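Local coordinates for benzoate transport porin BenP (Acinetobacter baumannii AB307-0294, PDB 5DL8), which probably acts as an outer-membrane porin of the OprD family, giving small solutes, perhaps benzoate among them, a channel through a beta-barrel, at residues S291-P296 / T303-W308; F186-N191 / F260-E265; V275-F280 / F329-P334. One frame throughout, in Å; residues are numbered along the deposited sequence.

Interaction 1: residues S291-P296 / T303-W308; sequences SAYPLP and TYFINW
Tyr293 and Phe305 each turn the ring toward the other segment. In Tyr293 the ring is swung away from the backbone N (chi1 -164°) and lies beside its own carbonyl carbon. In Phe305 it sits beside the backbone N and opposite the carbonyl carbon (chi1 -88°). The result is an offset edge-to-face pair. The edge of Phe305 is directed at the face of Tyr293, with ring planes 69° apart and centroids 5.5 Å apart. Phe305 CZ does most of the touching, 3.5 Å from Tyr293 CD2. The offset leaves CZ out beyond the CD2-CE2 side, not above the ring centre. The other face of Tyr293 is taken by Pro294, whose CD stands 3.5 Å above the plane of that ring, near the rim. The ring is thus held between a proline and an aromatic edge.

A second, looser meeting lies alongside. Leu295 CD2 is 3.9 Å from both CZ3 and CH2 of Trp308, so one methyl meets the benzo end of the indole. Phe305 CD2 also lies in the indole plane at its edge, 3.7 Å from Trp308 CE3. The two aromatic residues of 303-308 therefore brace each other as they meet 291-296.

No hydrogen bond joins the two segments. A polar link runs to the barrel wall instead: Tyr293 OH bonds to Lys228. Phe305 makes a further edge-to-face pair with Phe251 of strand 243-255. Both segments belong to the long loop between strands 278-288 and 319-328. Apolar contacts within the loop, together with a bond to a lysine of the wall, are consistent with the inward-folded loops that narrow the channel in OprD-family porins.

Interaction 2: residues F186-N191 / F260-E265; sequences FSFTAN and FDIDAE
Phe188 pushes the edge of its ring into the face of Phe260. Phe188 CD2 stands 3.4 Å above the Phe260 plane, over the middle of the ring. The planes are turned 72° apart and the centroids are 4.8 Å apart, an edge-to-face pair with little offset. The nearest atom pair is Phe188 CD2 and Phe260 CE1 at 3.5 Å. The two side chains run past one another in opposite directions.

The torsions explain the fit. Phe188 has CG opposite its backbone N (chi1 -176°), which extends the ring across toward 260-265. Phe260 keeps its ring beside its own backbone N (chi1 -56°), and this lays the ring over the strand. The outer end of the Phe260 ring thereby comes close to the main chain of 186-191, with CZ 3.6 Å from Phe188 O.

The contact joins two loops at what is probably the extracellular end of the barrel. Residues 187-190 form a small beta-hairpin with strand 193-196, within the loop between barrel strands 165-176 and 200-210. Residues 260-262 end the loop that leads into barrel strand 263-275. The hairpin thus meets a loop beyond the next one at this end, past the short connection between strands 213-222 and 226-238.

Ile262 adds a CH-pi contact. Its extended CG1 branch carries CD1 out over a face of Phe188. CD1 sits 4.1 Å from the ring centroid of Phe188, close to the ring normal. Phe188 therefore has Ile262 over one face and Phe260 at its edge, which should limit how far its ring can turn. Pro294 and Tyr226 also touch both Phe188 and Ile262. The hairpin has polar ties as well: Ser187 OG and Thr189 OG1 both bond to Asp297 OD2.

Interaction 3: residues V275-F280 / F329-P334; sequences VKNHTF and FKDYIP
Asn277 points its amide at the carboxylate of Asp331. Asn277 ND2 is 3.3 Å from Asp331 OD1 and 3.3 Å from Asp331 OD2, about equally far from both oxygens. The amide and carboxylate planes are 56° apart. On the other branch, Asn277 OD1 rests 4.0 Å from Lys330 CG, and the two side chains cross at about a right angle. Lys330 CG lies between its backbone N and carbonyl carbon (chi1 50°), which sets the first part of the chain beside the amide.

The firm parts are the turns behind these side chains. Val275 to His278 is a type II' beta turn, the two-residue hairpin that joins barrel strands 263-275 and 278-288. Two backbone bonds close it, each between Val275 and His278. Across from it, Phe329 O accepts both Tyr332 N and Ile333 N. Asn277 also pairs through its backbone with Asp328. These are neighbouring short turns, at the end that faces the periplasm in outer-membrane barrels.

The outer side is looser. Lys330 bends at chi3 and chi4, so its tail turns aside and its amine makes no contact with Asn277. Both Lys330 and Asp331 lie on the surface; of the three residues that touch, Asn277 alone is partly covered.

How the interactions relate
From the N terminus, 186-191 comes first. Interaction 2 closes when 260-265 meets it, with several barrel strands in between. Interaction 3 then opens at 275-280 and closes at 329-334. Interaction 1 is nested within it, a short closure inside the long loop between strands 278-288 and 319-328. None cross. Interactions 1 and 2 are in contact: Ser291 probably bonds through its N to Asp263 O, and Leu295 packs on Phe188. Together they tie three loops of one barrel end. Interaction 3 lies at the other end, its centre about 42 Å from that of interaction 2, and links adjacent turns.

Interaction 1: residues S291-P296 / T303-W308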
loop_
_atom_site.group_PDB
_atom_site.type_symbol
_atom_site.label_atom_id
_atom_site.label_comp_id
_atom_site.label_asym_id
_atom_site.label_seq_id
_atom_site.Cartn_x
_atom_site.Cartn_y
_atom_site.Cartn_z
ATOM N N SER A 291 -15.087 -15.113 9.681
ATOM C CA SER A 291 -13.841 -15.342 8.967
ATOM C C SER A 291 -12.811 -14.278 9.386
ATOM O O SER A 291 -13.135 -13.242 9.997
ATOM C CB SER A 291 -14.029 -15.387 7.459
ATOM O OG SER A 291 -14.060 -14.065 6.891
ATOM N N ALA A 292 -11.521 -14.612 9.119
ATOM C CA ALA A 292 -10.462 -13.587 9.027
ATOM C C ALA A 292 -10.834 -12.523 7.953
ATOM O O ALA A 292 -11.609 -12.798 6.994
ATOM C CB ALA A 292 -9.107 -14.268 8.644
ATOM N N TYR A 293 -10.280 -11.311 8.118
ATOM C CA TYR A 293 -10.424 -10.260 7.142
ATOM C C TYR A 293 -9.577 -10.628 5.893
ATOM O O TYR A 293 -8.440 -10.861 6.024
ATOM C CB TYR A 293 -10.074 -8.855 7.680
ATOM C CG TYR A 293 -10.622 -7.827 6.747
ATOM C CD1 TYR A 293 -11.924 -7.420 6.879
ATOM C CD2 TYR A 293 -9.912 -7.366 5.662
ATOM C CE1 TYR A 293 -12.494 -6.553 5.995
ATOM C CE2 TYR A 293 -10.489 -6.509 4.731
ATOM C CZ TYR A 293 -11.783 -6.121 4.901
ATOM O OH TYR A 293 -12.497 -5.290 4.036
ATOM N N PRO A 294 -10.176 -10.739 4.691
ATOM C CA PRO A 294 -9.437 -11.186 3.471
ATOM C C PRO A 294 -8.577 -10.149 2.796
ATOM O O PRO A 294 -8.925 -8.995 2.689
ATOM C CB PRO A 294 -10.607 -11.528 2.512
ATOM C CG PRO A 294 -11.648 -10.533 2.863
ATOM C CD PRO A 294 -11.557 -10.302 4.344
ATOM N N LEU A 295 -7.496 -10.590 2.237
ATOM C CA LEU A 295 -6.599 -9.822 1.343
ATOM C C LEU A 295 -6.463 -10.659 0.053
ATOM O O LEU A 295 -6.446 -11.850 0.121
ATOM C CB LEU A 295 -5.229 -9.695 2.050
ATOM C CG LEU A 295 -5.476 -8.644 3.108
ATOM C CD1 LEU A 295 -5.355 -9.066 4.586
ATOM C CD2 LEU A 295 -4.996 -7.257 2.710
ATOM N N PRO A 296 -6.399 -10.014 -1.115
ATOM C CA PRO A 296 -6.103 -10.655 -2.311
ATOM C C PRO A 296 -4.677 -11.272 -2.326
ATOM O O PRO A 296 -3.835 -10.884 -1.546
ATOM C CB PRO A 296 -6.299 -9.597 -3.376
ATOM C CG PRO A 296 -6.575 -8.258 -2.663
ATOM C CD PRO A 296 -6.536 -8.520 -1.197
ATOM N N THR A 303 -3.748 -0.567 2.863
ATOM C CA THR A 303 -3.130 0.670 3.378
ATOM C C THR A 303 -4.091 1.584 4.141
ATOM O O THR A 303 -3.627 2.457 4.864
ATOM C CB THR A 303 -2.488 1.550 2.256
ATOM O OG1 THR A 303 -3.503 1.825 1.248
ATOM C CG2 THR A 303 -1.177 0.726 1.566
ATOM N N TYR A 304 -5.398 1.374 3.959
ATOM C CA TYR A 304 -6.450 2.119 4.696
ATOM C C TYR A 304 -6.864 1.526 5.993
ATOM O O TYR A 304 -7.859 1.969 6.591
ATOM C CB TYR A 304 -7.634 2.330 3.765
ATOM C CG TYR A 304 -7.266 3.324 2.653
ATOM C CD1 TYR A 304 -6.447 2.930 1.519
ATOM C CD2 TYR A 304 -7.629 4.706 2.795
ATOM C CE1 TYR A 304 -6.065 3.875 0.557
ATOM C CE2 TYR A 304 -7.249 5.659 1.853
ATOM C CZ TYR A 304 -6.518 5.275 0.744
ATOM O OH TYR A 304 -6.251 6.262 -0.141
ATOM N N PHE A 305 -6.208 0.441 6.381
ATOM C CA PHE A 305 -6.315 -0.056 7.752
ATOM C C PHE A 305 -5.668 1.057 8.614
ATOM O O PHE A 305 -4.931 1.888 8.049
ATOM C CB PHE A 305 -5.541 -1.395 7.906
ATOM C CG PHE A 305 -6.287 -2.652 7.591
ATOM C CD1 PHE A 305 -7.571 -2.679 7.093
ATOM C CD2 PHE A 305 -5.643 -3.879 7.787
ATOM C CE1 PHE A 305 -8.198 -3.871 6.788
ATOM C CE2 PHE A 305 -6.270 -5.125 7.495
ATOM C CZ PHE A 305 -7.546 -5.092 6.987
ATOM N N ILE A 306 -5.988 1.147 9.924
ATOM C CA ILE A 306 -5.385 2.269 10.794
ATOM C C ILE A 306 -3.831 2.160 10.939
ATOM O O ILE A 306 -3.152 3.098 11.243
ATOM C CB ILE A 306 -5.879 2.342 12.253
ATOM C CG1 ILE A 306 -5.395 1.098 13.029
ATOM C CG2 ILE A 306 -7.365 2.504 12.359
ATOM C CD1 ILE A 306 -6.111 0.925 14.379
ATOM N N ASN A 307 -3.309 0.956 10.837
ATOM C CA ASN A 307 -1.863 0.668 10.937
ATOM C C ASN A 307 -1.385 -0.564 10.118
ATOM O O ASN A 307 -0.951 -1.585 10.719
ATOM C CB ASN A 307 -1.542 0.479 12.429
ATOM C CG ASN A 307 -0.055 0.267 12.690
ATOM O OD1 ASN A 307 0.814 0.728 11.941
ATOM N ND2 ASN A 307 0.224 -0.417 13.776
ATOM N N TRP A 308 -1.421 -0.463 8.775
ATOM C CA TRP A 308 -0.948 -1.612 7.913
ATOM C C TRP A 308 0.584 -1.891 8.232
ATOM O O TRP A 308 1.348 -0.996 8.395
ATOM C CB TRP A 308 -1.218 -1.428 6.407
ATOM C CG TRP A 308 -0.680 -2.511 5.679
ATOM C CD1 TRP A 308 0.576 -2.541 5.015
ATOM C CD2 TRP A 308 -1.232 -3.800 5.538
ATOM N NE1 TRP A 308 0.795 -3.788 4.469
ATOM C CE2 TRP A 308 -0.271 -4.600 4.774
ATOM C CE3 TRP A 308 -2.456 -4.373 5.903
ATOM C CZ2 TRP A 308 -0.526 -5.932 4.385
ATOM C CZ3 TRP A 308 -2.722 -5.737 5.504
ATOM C CH2 TRP A 308 -1.728 -6.502 4.786
#

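Interaction 2: residues F186-N191 / F260-E265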
loop_
_atom_site.group_PDB
_atom_site.type_symbol
_atom_site.label_atom_id
_atom_site.label_comp_id
_atom_site.label_asym_id
_atom_site.label_seq_id
_atom_site.Cartn_x
_atom_site.Cartn_y
_atom_site.Cartn_z
ATOM N N PHE A 186 -6.501 -10.788 -10.608
ATOM C CA PHE A 186 -6.598 -10.893 -9.140
ATOM C C PHE A 186 -7.002 -12.260 -8.727
ATOM O O PHE A 186 -7.705 -12.948 -9.487
ATOM C CB PHE A 186 -7.751 -9.958 -8.624
ATOM C CG PHE A 186 -7.450 -8.450 -8.676
ATOM C CD1 PHE A 186 -6.625 -7.871 -7.745
ATOM C CD2 PHE A 186 -7.989 -7.643 -9.679
ATOM C CE1 PHE A 186 -6.289 -6.507 -7.827
ATOM C CE2 PHE A 186 -7.727 -6.312 -9.722
ATOM C CZ PHE A 186 -6.874 -5.723 -8.804
ATOM N N SER A 187 -6.612 -12.675 -7.527
ATOM C CA SER A 187 -7.054 -13.965 -7.086
ATOM C C SER A 187 -7.182 -14.073 -5.563
ATOM O O SER A 187 -6.647 -13.253 -4.838
ATOM C CB SER A 187 -6.106 -15.102 -7.624
ATOM O OG SER A 187 -4.718 -14.903 -7.268
ATOM N N PHE A 188 -7.882 -15.097 -5.082
ATOM C CA PHE A 188 -7.897 -15.411 -3.673
ATOM C C PHE A 188 -7.670 -16.928 -3.549
ATOM O O PHE A 188 -8.274 -17.787 -4.290
ATOM C CB PHE A 188 -9.229 -14.961 -3.055
ATOM C CG PHE A 188 -9.337 -15.139 -1.559
ATOM C CD1 PHE A 188 -8.956 -14.115 -0.666
ATOM C CD2 PHE A 188 -9.898 -16.265 -1.014
ATOM C CE1 PHE A 188 -9.102 -14.285 0.724
ATOM C CE2 PHE A 188 -9.992 -16.449 0.361
ATOM C CZ PHE A 188 -9.620 -15.454 1.246
ATOM N N THR A 189 -6.931 -17.241 -2.498
ATOM C CA THR A 189 -6.506 -18.579 -2.198
ATOM C C THR A 189 -6.942 -19.036 -0.787
ATOM O O THR A 189 -6.725 -18.336 0.205
ATOM C CB THR A 189 -4.924 -18.646 -2.436
ATOM O OG1 THR A 189 -4.669 -18.402 -3.845
ATOM C CG2 THR A 189 -4.403 -19.986 -2.112
ATOM N N ALA A 190 -7.490 -20.252 -0.669
ATOM C CA ALA A 190 -7.652 -20.829 0.687
ATOM C C ALA A 190 -7.591 -22.344 0.601
ATOM O O ALA A 190 -8.106 -22.926 -0.384
ATOM C CB ALA A 190 -8.926 -20.413 1.311
ATOM N N ASN A 191 -6.974 -22.943 1.656
ATOM C CA ASN A 191 -6.832 -24.326 1.835
ATOM C C ASN A 191 -6.045 -24.837 0.572
ATOM O O ASN A 191 -6.389 -25.881 0.028
ATOM C CB ASN A 191 -8.223 -25.046 1.905
ATOM C CG ASN A 191 -8.069 -26.517 2.124
ATOM O OD1 ASN A 191 -7.106 -26.929 2.765
ATOM N ND2 ASN A 191 -8.950 -27.329 1.539
ATOM N N PHE A 260 -16.138 -18.919 -1.121
ATOM C CA PHE A 260 -15.302 -18.767 0.081
ATOM C C PHE A 260 -15.947 -18.624 1.463
ATOM O O PHE A 260 -15.301 -18.799 2.519
ATOM C CB PHE A 260 -14.223 -17.662 -0.124
ATOM C CG PHE A 260 -13.342 -17.892 -1.318
ATOM C CD1 PHE A 260 -12.304 -18.871 -1.291
ATOM C CD2 PHE A 260 -13.560 -17.188 -2.494
ATOM C CE1 PHE A 260 -11.473 -19.091 -2.400
ATOM C CE2 PHE A 260 -12.765 -17.424 -3.632
ATOM C CZ PHE A 260 -11.707 -18.372 -3.587
ATOM N N ASP A 261 -17.184 -18.312 1.609
ATOM C CA ASP A 261 -17.485 -17.961 3.035
ATOM C C ASP A 261 -16.422 -16.882 3.631
ATOM O O ASP A 261 -15.512 -17.143 4.506
ATOM C CB ASP A 261 -17.643 -19.262 3.906
ATOM C CG ASP A 261 -18.887 -20.161 3.454
ATOM O OD1 ASP A 261 -19.588 -19.870 2.463
ATOM O OD2 ASP A 261 -19.211 -21.135 4.135
ATOM N N ILE A 262 -16.433 -15.747 2.971
ATOM C CA ILE A 262 -15.864 -14.520 3.499
ATOM C C ILE A 262 -17.036 -13.836 4.268
ATOM O O ILE A 262 -18.136 -13.696 3.749
ATOM C CB ILE A 262 -15.222 -13.754 2.378
ATOM C CG1 ILE A 262 -13.923 -14.506 1.863
ATOM C CG2 ILE A 262 -14.954 -12.358 2.805
ATOM C CD1 ILE A 262 -13.281 -14.009 0.533
ATOM N N ASP A 263 -16.837 -13.619 5.573
ATOM C CA ASP A 263 -17.777 -12.967 6.466
ATOM C C ASP A 263 -16.951 -12.175 7.536
ATOM O O ASP A 263 -16.653 -12.689 8.654
ATOM C CB ASP A 263 -18.556 -14.006 7.163
ATOM C CG ASP A 263 -19.561 -13.393 8.139
ATOM O OD1 ASP A 263 -20.246 -12.452 7.733
ATOM O OD2 ASP A 263 -19.661 -13.880 9.265
ATOM N N ALA A 264 -16.570 -10.959 7.220
ATOM C CA ALA A 264 -15.810 -10.173 8.188
ATOM C C ALA A 264 -16.034 -8.681 8.181
ATOM O O ALA A 264 -16.114 -8.038 7.115
ATOM C CB ALA A 264 -14.286 -10.442 7.991
ATOM N N GLU A 265 -16.019 -8.139 9.378
ATOM C CA GLU A 265 -16.004 -6.643 9.570
ATOM C C GLU A 265 -14.669 -6.273 10.247
ATOM O O GLU A 265 -14.175 -7.048 11.141
ATOM C CB GLU A 265 -17.097 -6.150 10.501
ATOM C CG GLU A 265 -18.463 -6.367 9.951
ATOM C CD GLU A 265 -19.532 -5.901 10.969
ATOM O OE1 GLU A 265 -19.692 -6.621 12.004
ATOM O OE2 GLU A 265 -20.105 -4.775 10.781
#

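Interaction 3: residues V275-F280 / F329-P334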
loop_
_atom_site.group_PDB
_atom_site.type_symbol
_atom_site.label_atom_id
_atom_site.label_comp_id
_atom_site.label_asym_id
_atom_site.label_seq_id
_atom_site.Cartn_x
_atom_site.Cartn_y
_atom_site.Cartn_z
ATOM N N VAL A 275 2.874 17.310 18.418
ATOM C CA VAL A 275 3.313 18.470 19.164
ATOM C C VAL A 275 4.811 18.787 18.899
ATOM O O VAL A 275 5.666 17.934 19.253
ATOM C CB VAL A 275 3.288 18.200 20.657
ATOM C CG1 VAL A 275 3.339 19.507 21.385
ATOM C CG2 VAL A 275 2.156 17.340 21.083
ATOM N N LYS A 276 5.109 20.034 18.447
ATOM C CA LYS A 276 6.497 20.449 17.955
ATOM C C LYS A 276 7.036 19.278 17.108
ATOM O O LYS A 276 6.379 18.946 16.098
ATOM C CB LYS A 276 7.473 20.869 19.094
ATOM C CG LYS A 276 6.907 21.982 19.937
ATOM C CD LYS A 276 7.791 23.151 20.245
ATOM C CE LYS A 276 6.892 24.322 20.748
ATOM N NZ LYS A 276 7.739 25.386 21.363
ATOM N N ASN A 277 8.068 18.546 17.547
ATOM C CA ASN A 277 8.610 17.518 16.642
ATOM C C ASN A 277 8.271 16.074 16.950
ATOM O O ASN A 277 8.717 15.175 16.280
ATOM C CB ASN A 277 10.111 17.753 16.442
ATOM C CG ASN A 277 10.378 18.899 15.472
ATOM O OD1 ASN A 277 9.701 19.020 14.437
ATOM N ND2 ASN A 277 11.386 19.729 15.776
ATOM N N HIS A 278 7.425 15.908 17.934
ATOM C CA HIS A 278 6.963 14.603 18.407
ATOM C C HIS A 278 5.640 14.264 17.830
ATOM O O HIS A 278 4.785 15.181 17.669
ATOM C CB HIS A 278 6.741 14.640 19.910
ATOM C CG HIS A 278 7.854 15.252 20.677
ATOM N ND1 HIS A 278 8.771 14.493 21.353
ATOM C CD2 HIS A 278 8.151 16.540 20.945
ATOM C CE1 HIS A 278 9.588 15.285 22.021
ATOM N NE2 HIS A 278 9.219 16.532 21.798
ATOM N N THR A 279 5.421 12.960 17.695
ATOM C CA THR A 279 4.127 12.329 17.244
ATOM C C THR A 279 3.807 11.154 18.202
ATOM O O THR A 279 4.700 10.368 18.511
ATOM C CB THR A 279 4.246 11.839 15.791
ATOM O OG1 THR A 279 4.417 12.949 14.922
ATOM C CG2 THR A 279 2.934 11.118 15.319
ATOM N N PHE A 280 2.585 11.058 18.749
ATOM C CA PHE A 280 2.181 9.926 19.617
ATOM C C PHE A 280 0.824 9.457 19.123
ATOM O O PHE A 280 -0.131 10.231 18.986
ATOM C CB PHE A 280 2.132 10.279 21.134
ATOM C CG PHE A 280 1.945 9.047 22.107
ATOM C CD1 PHE A 280 3.029 8.247 22.519
ATOM C CD2 PHE A 280 0.701 8.758 22.707
ATOM C CE1 PHE A 280 2.860 7.190 23.425
ATOM C CE2 PHE A 280 0.557 7.687 23.593
ATOM C CZ PHE A 280 1.622 6.913 23.951
ATOM N N PHE A 329 13.913 14.886 13.880
ATOM C CA PHE A 329 15.113 15.522 14.485
ATOM C C PHE A 329 15.607 16.809 13.820
ATOM O O PHE A 329 16.696 17.192 14.169
ATOM C CB PHE A 329 16.322 14.562 14.535
ATOM C CG PHE A 329 16.220 13.435 15.530
ATOM C CD1 PHE A 329 15.535 12.276 15.211
ATOM C CD2 PHE A 329 16.877 13.502 16.761
ATOM C CE1 PHE A 329 15.484 11.198 16.101
ATOM C CE2 PHE A 329 16.787 12.446 17.685
ATOM C CZ PHE A 329 16.107 11.268 17.331
ATOM N N LYS A 330 14.859 17.450 12.899
ATOM C CA LYS A 330 15.268 18.731 12.249
ATOM C C LYS A 330 16.046 19.773 13.163
ATOM O O LYS A 330 16.977 20.387 12.681
ATOM C CB LYS A 330 14.168 19.429 11.321
ATOM C CG LYS A 330 12.716 19.664 11.838
ATOM C CD LYS A 330 11.704 20.428 10.921
ATOM C CE LYS A 330 12.030 21.926 10.718
ATOM N NZ LYS A 330 11.819 22.796 11.925
ATOM N N ASP A 331 15.736 19.922 14.463
ATOM C CA ASP A 331 16.483 20.903 15.288
ATOM C C ASP A 331 17.939 20.405 15.623
ATOM O O ASP A 331 18.832 21.260 15.747
ATOM C CB ASP A 331 15.778 21.343 16.618
ATOM C CG ASP A 331 14.241 21.677 16.497
ATOM O OD1 ASP A 331 13.688 22.124 15.442
ATOM O OD2 ASP A 331 13.566 21.511 17.553
ATOM N N TYR A 332 18.202 19.091 15.814
ATOM C CA TYR A 332 19.607 18.598 16.057
ATOM C C TYR A 332 20.268 18.166 14.703
ATOM O O TYR A 332 21.379 18.657 14.387
ATOM C CB TYR A 332 19.788 17.509 17.211
ATOM C CG TYR A 332 19.123 17.869 18.523
ATOM C CD1 TYR A 332 17.686 17.778 18.674
ATOM C CD2 TYR A 332 19.873 18.388 19.620
ATOM C CE1 TYR A 332 17.027 18.158 19.864
ATOM C CE2 TYR A 332 19.202 18.783 20.829
ATOM C CZ TYR A 332 17.779 18.669 20.937
ATOM O OH TYR A 332 17.115 19.052 22.092
ATOM N N ILE A 333 19.601 17.264 13.931
ATOM C CA ILE A 333 20.170 16.696 12.705
ATOM C C ILE A 333 19.190 16.759 11.505
ATOM O O ILE A 333 18.311 15.841 11.356
ATOM C CB ILE A 333 20.544 15.245 12.963
ATOM C CG1 ILE A 333 21.280 15.159 14.294
ATOM C CG2 ILE A 333 21.303 14.640 11.768
ATOM C CD1 ILE A 333 21.942 13.814 14.481
ATOM N N PRO A 334 19.339 17.789 10.614
ATOM C CA PRO A 334 18.293 17.851 9.554
ATOM C C PRO A 334 18.281 16.623 8.685
ATOM O O PRO A 334 19.292 15.973 8.540
ATOM C CB PRO A 334 18.630 19.117 8.755
ATOM C CG PRO A 334 19.386 19.964 9.733
ATOM C CD PRO A 334 20.216 18.988 10.558
#